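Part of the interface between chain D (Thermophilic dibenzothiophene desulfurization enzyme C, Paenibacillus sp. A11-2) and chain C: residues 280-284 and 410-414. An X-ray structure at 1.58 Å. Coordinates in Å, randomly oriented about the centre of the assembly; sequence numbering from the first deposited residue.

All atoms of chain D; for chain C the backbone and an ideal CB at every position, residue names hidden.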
ATOM      1  N   PRO D 280      18.775  -4.805  19.173  1.00 27.84           N
ATOM      2  CA  PRO D 280      18.593  -3.482  18.566  1.00 24.78           C
ATOM      3  C   PRO D 280      19.592  -3.280  17.441  1.00 30.90           C
ATOM      4  O   PRO D 280      20.747  -3.701  17.535  1.00 25.69           O
ATOM      5  CB  PRO D 280      18.840  -2.511  19.728  1.00 31.85           C
ATOM      6  CG  PRO D 280      19.704  -3.268  20.678  1.00 32.29           C
ATOM      7  CD  PRO D 280      19.349  -4.725  20.526  1.00 29.17           C
ATOM      8  N   PHE D 281      19.141  -2.649  16.356  1.00 32.05           N
ATOM      9  CA  PHE D 281      20.081  -2.273  15.306  1.00 31.82           C
ATOM     10  C   PHE D 281      21.115  -1.326  15.898  1.00 29.40           C
ATOM     11  O   PHE D 281      20.770  -0.396  16.634  1.00 27.14           O
ATOM     12  CB  PHE D 281      19.360  -1.616  14.128  1.00 29.61           C
ATOM     13  CG  PHE D 281      20.275  -1.226  12.989  1.00 24.73           C
ATOM     14  CD1 PHE D 281      21.217  -2.110  12.489  1.00 31.78           C
ATOM     15  CD2 PHE D 281      20.168   0.019  12.403  1.00 27.98           C
ATOM     16  CE1 PHE D 281      22.048  -1.745  11.436  1.00 29.69           C
ATOM     17  CE2 PHE D 281      20.986   0.380  11.355  1.00 28.26           C
ATOM     18  CZ  PHE D 281      21.922  -0.499  10.871  1.00 28.66           C
ATOM     19  N   THR D 282      22.392  -1.576  15.586  1.00 28.01           N
ATOM     20  CA  THR D 282      23.468  -0.868  16.273  1.00 31.90           C
ATOM     21  C   THR D 282      23.381   0.639  16.063  1.00 25.44           C
ATOM     22  O   THR D 282      23.788   1.409  16.940  1.00 33.76           O
ATOM     23  CB  THR D 282      24.833  -1.394  15.813  1.00 38.20           C
ATOM     24  OG1 THR D 282      25.853  -0.921  16.706  1.00 44.78           O
ATOM     25  CG2 THR D 282      25.155  -0.955  14.368  1.00 34.10           C
ATOM     26  N   LEU D 283      22.862   1.085  14.920  1.00 28.92           N
ATOM     27  CA  LEU D 283      22.720   2.515  14.665  1.00 33.55           C
ATOM     28  C   LEU D 283      21.389   3.082  15.157  1.00 23.63           C
ATOM     29  O   LEU D 283      21.120   4.267  14.935  1.00 33.07           O
ATOM     30  CB  LEU D 283      22.873   2.808  13.167  1.00 29.54           C
ATOM     31  CG  LEU D 283      24.142   2.296  12.471  1.00 32.65           C
ATOM     32  CD1 LEU D 283      24.210   2.804  11.028  1.00 28.30           C
ATOM     33  CD2 LEU D 283      25.392   2.710  13.238  1.00 42.81           C
ATOM     34  N   ALA D 284      20.548   2.278  15.813  1.00 28.31           N
ATOM     35  CA  ALA D 284      19.228   2.769  16.203  1.00 30.30           C
ATOM     36  C   ALA D 284      19.287   3.749  17.367  1.00 52.83           C
ATOM     37  O   ALA D 284      18.363   4.555  17.530  1.00 42.18           O
ATOM     38  CB  ALA D 284      18.313   1.601  16.574  1.00 33.15           C
TER
ATOM     39  N   UNK C 410      28.737   8.316   8.033  1.00 20.54           N
ATOM     40  CA  UNK C 410      29.360   7.134   7.432  1.00 18.59           C
ATOM     41  C   UNK C 410      29.640   6.050   8.471  1.00 16.72           C
ATOM     42  O   UNK C 410      30.065   6.321   9.595  1.00 20.20           O
ATOM     43  CB  UNK C 410      30.661   7.525   6.728  1.00 18.59           C
ATOM     44  N   UNK C 411      29.364   4.809   8.085  1.00 14.48           N
ATOM     45  CA  UNK C 411      29.596   3.644   8.925  1.00 16.38           C
ATOM     46  C   UNK C 411      29.691   2.433   7.999  1.00 15.42           C
ATOM     47  O   UNK C 411      29.720   2.578   6.772  1.00 17.01           O
ATOM     48  CB  UNK C 411      28.491   3.471   9.968  1.00 16.38           C
ATOM     49  N   UNK C 412      29.725   1.230   8.580  1.00 17.73           N
ATOM     50  CA  UNK C 412      29.667   0.033   7.752  1.00 15.80           C
ATOM     51  C   UNK C 412      28.273  -0.228   7.196  1.00 17.51           C
ATOM     52  O   UNK C 412      28.112  -1.141   6.382  1.00 19.09           O
ATOM     53  CB  UNK C 412      30.134  -1.180   8.559  1.00 15.80           C
ATOM     54  N   UNK C 413      27.275   0.563   7.595  1.00 16.60           N
ATOM     55  CA  UNK C 413      25.912   0.396   7.127  1.00 17.65           C
ATOM     56  C   UNK C 413      25.316   1.650   6.517  1.00 21.99           C
ATOM     57  O   UNK C 413      24.208   1.577   5.976  1.00 21.92           O
ATOM     58  CB  UNK C 413      25.028  -0.071   8.285  1.00 17.65           C
ATOM     59  N   UNK C 414      25.989   2.791   6.601  1.00 15.35           N
ATOM     60  CA  UNK C 414      25.429   4.043   6.112  1.00 17.99           C
ATOM     61  C   UNK C 414      26.508   4.999   5.649  1.00 23.14           C
ATOM     62  O   UNK C 414      26.196   6.110   5.212  1.00 21.84           O
ATOM     63  OXT UNK C 414      27.697   4.681   5.695  1.00 17.30           O
ATOM     64  CB  UNK C 414      24.581   4.705   7.199  1.00 17.99           C
TER

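Chain D presents a type I turn from Phe281(D) to Ala284(D), closed by the bond from Ala284(D) N to Phe281(D) O at 2.8 Å. Three side chains of this turn, those of Phe281(D), Thr282(D) and Leu283(D), reach the chain C stretch, and all three are uncharged. What they offer chain C is carbon: Thr282(D) turns its CG2 methyl to it, with OG1 out of contact.

Position 410 has phi/psi of -60/138, and its ideal CB has nothing of chain D within 5.5 Å. The contact therefore sets no requirement; the backbone angles admit most residues, proline included. The deposited residue is Pro410(C), whose ring makes no contact with the turn.

At 411 the backbone is extended (-158/-171) and CA-to-CB points toward chain D, with the ideal CB 4.5 Å from Leu283(D) CD1. The CB thus already packs on that methyl, so a small residue would suffice without larger ones being ruled out. The backbone adds a hint: the chain curls back so that the N of 411 donates to OXT of 414 at 2.9 Å, leaving the amide N of 413 about 4.0 Å from the ideal CB of 411, where a short acceptor such as serine or threonine would be useful. Ser411(C) is deposited, in the p rotamer. Its OG accepts from N of 413 at 3.0 Å, with an N-H...O angle of 161°, and lies 3.5 Å from Leu283(D) CD1, so the hydroxyl that braces the chain end also packs against the leucine methyl.

At 412 the CA-to-CB bond points sideways, and nothing of chain D lies within 5.5 Å of the ideal CB. Many side chains, large or small, would be compatible. Phe412(C), chi1 m, leads its ring away from the turn; the nearest approach of its side chain is 7.6 Å, from Phe412(C) CB to Leu283(D) CD1.

Position 413 is the one most closely framed by chain D. Its CA-to-CB bond points toward the turn, and the ideal CB is 4.1 Å from both Leu283(D) CD1 and Phe281(D) CZ. Apolar carbon at two points calls for an apolar or aromatic residue; leucine, methionine, phenylalanine, tyrosine or tryptophan could each be considered, and the exposed ring edge of Phe281(D) makes an aromatic face attractive. Tyr413(C) is found, chi1 m. Its CB sits 4.1 Å from Phe281(D) CZ, near the plane of that ring, and 4.0 Å from Leu283(D) CD1. The Phe281(D) edge meets the tyrosine face, centroids 5.5 Å apart and planes at 76°, while Thr282(D) CG2 approaches Tyr413(C) CE2 at 4.5 Å.

Position 414 carries the terminal carboxylate. Its CA-to-CB bond points toward chain D, and the ideal CB is 4.3 Å from Leu283(D) CD1. A compact residue such as alanine, serine or threonine would suit, though the CB distance alone excludes nothing larger; a hydroxyl could also meet that of Ser411(C). Ser414(C), chi1 p, does so: Ser411(C) OG donates to Ser414(C) OG at 2.9 Å, and Ser414(C) OG lies 3.6 Å from Leu283(D) CD1. With no hydrogen bond crossing between the stretches, their mutual contact rests on packing, burying 186 Å² in total.

Chain C (410-414) PSFYS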
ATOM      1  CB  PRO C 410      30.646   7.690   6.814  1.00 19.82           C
ATOM      2  CG  PRO C 410      30.306   9.135   6.513  1.00 19.26           C
ATOM      3  CD  PRO C 410      29.461   9.554   7.679  1.00 21.23           C
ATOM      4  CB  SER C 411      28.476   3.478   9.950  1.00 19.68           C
ATOM      5  OG  SER C 411      27.303   3.017   9.300  1.00 18.41           O
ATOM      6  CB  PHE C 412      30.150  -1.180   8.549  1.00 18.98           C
ATOM      7  CG  PHE C 412      31.642  -1.215   8.723  1.00 18.89           C
ATOM      8  CD1 PHE C 412      32.450  -1.718   7.725  1.00 17.19           C
ATOM      9  CD2 PHE C 412      32.232  -0.707   9.865  1.00 20.12           C
ATOM     10  CE1 PHE C 412      33.832  -1.742   7.867  1.00 20.34           C
ATOM     11  CE2 PHE C 412      33.615  -0.726  10.015  1.00 23.22           C
ATOM     12  CZ  PHE C 412      34.408  -1.244   9.012  1.00 16.55           C
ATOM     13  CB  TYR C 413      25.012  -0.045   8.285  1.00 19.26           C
ATOM     14  CG  TYR C 413      25.339  -1.405   8.825  1.00 21.15           C
ATOM     15  CD1 TYR C 413      24.926  -2.537   8.154  1.00 22.30           C
ATOM     16  CD2 TYR C 413      26.060  -1.567  10.005  1.00 22.47           C
ATOM     17  CE1 TYR C 413      25.208  -3.799   8.634  1.00 22.07           C
ATOM     18  CE2 TYR C 413      26.345  -2.836  10.494  1.00 28.10           C
ATOM     19  CZ  TYR C 413      25.915  -3.946   9.792  1.00 28.18           C
ATOM     20  OH  TYR C 413      26.168  -5.221  10.239  1.00 31.48           O
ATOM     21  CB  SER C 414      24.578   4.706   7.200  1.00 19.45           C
ATOM     22  OG  SER C 414      25.354   4.975   8.359  1.00 25.24           O
TER
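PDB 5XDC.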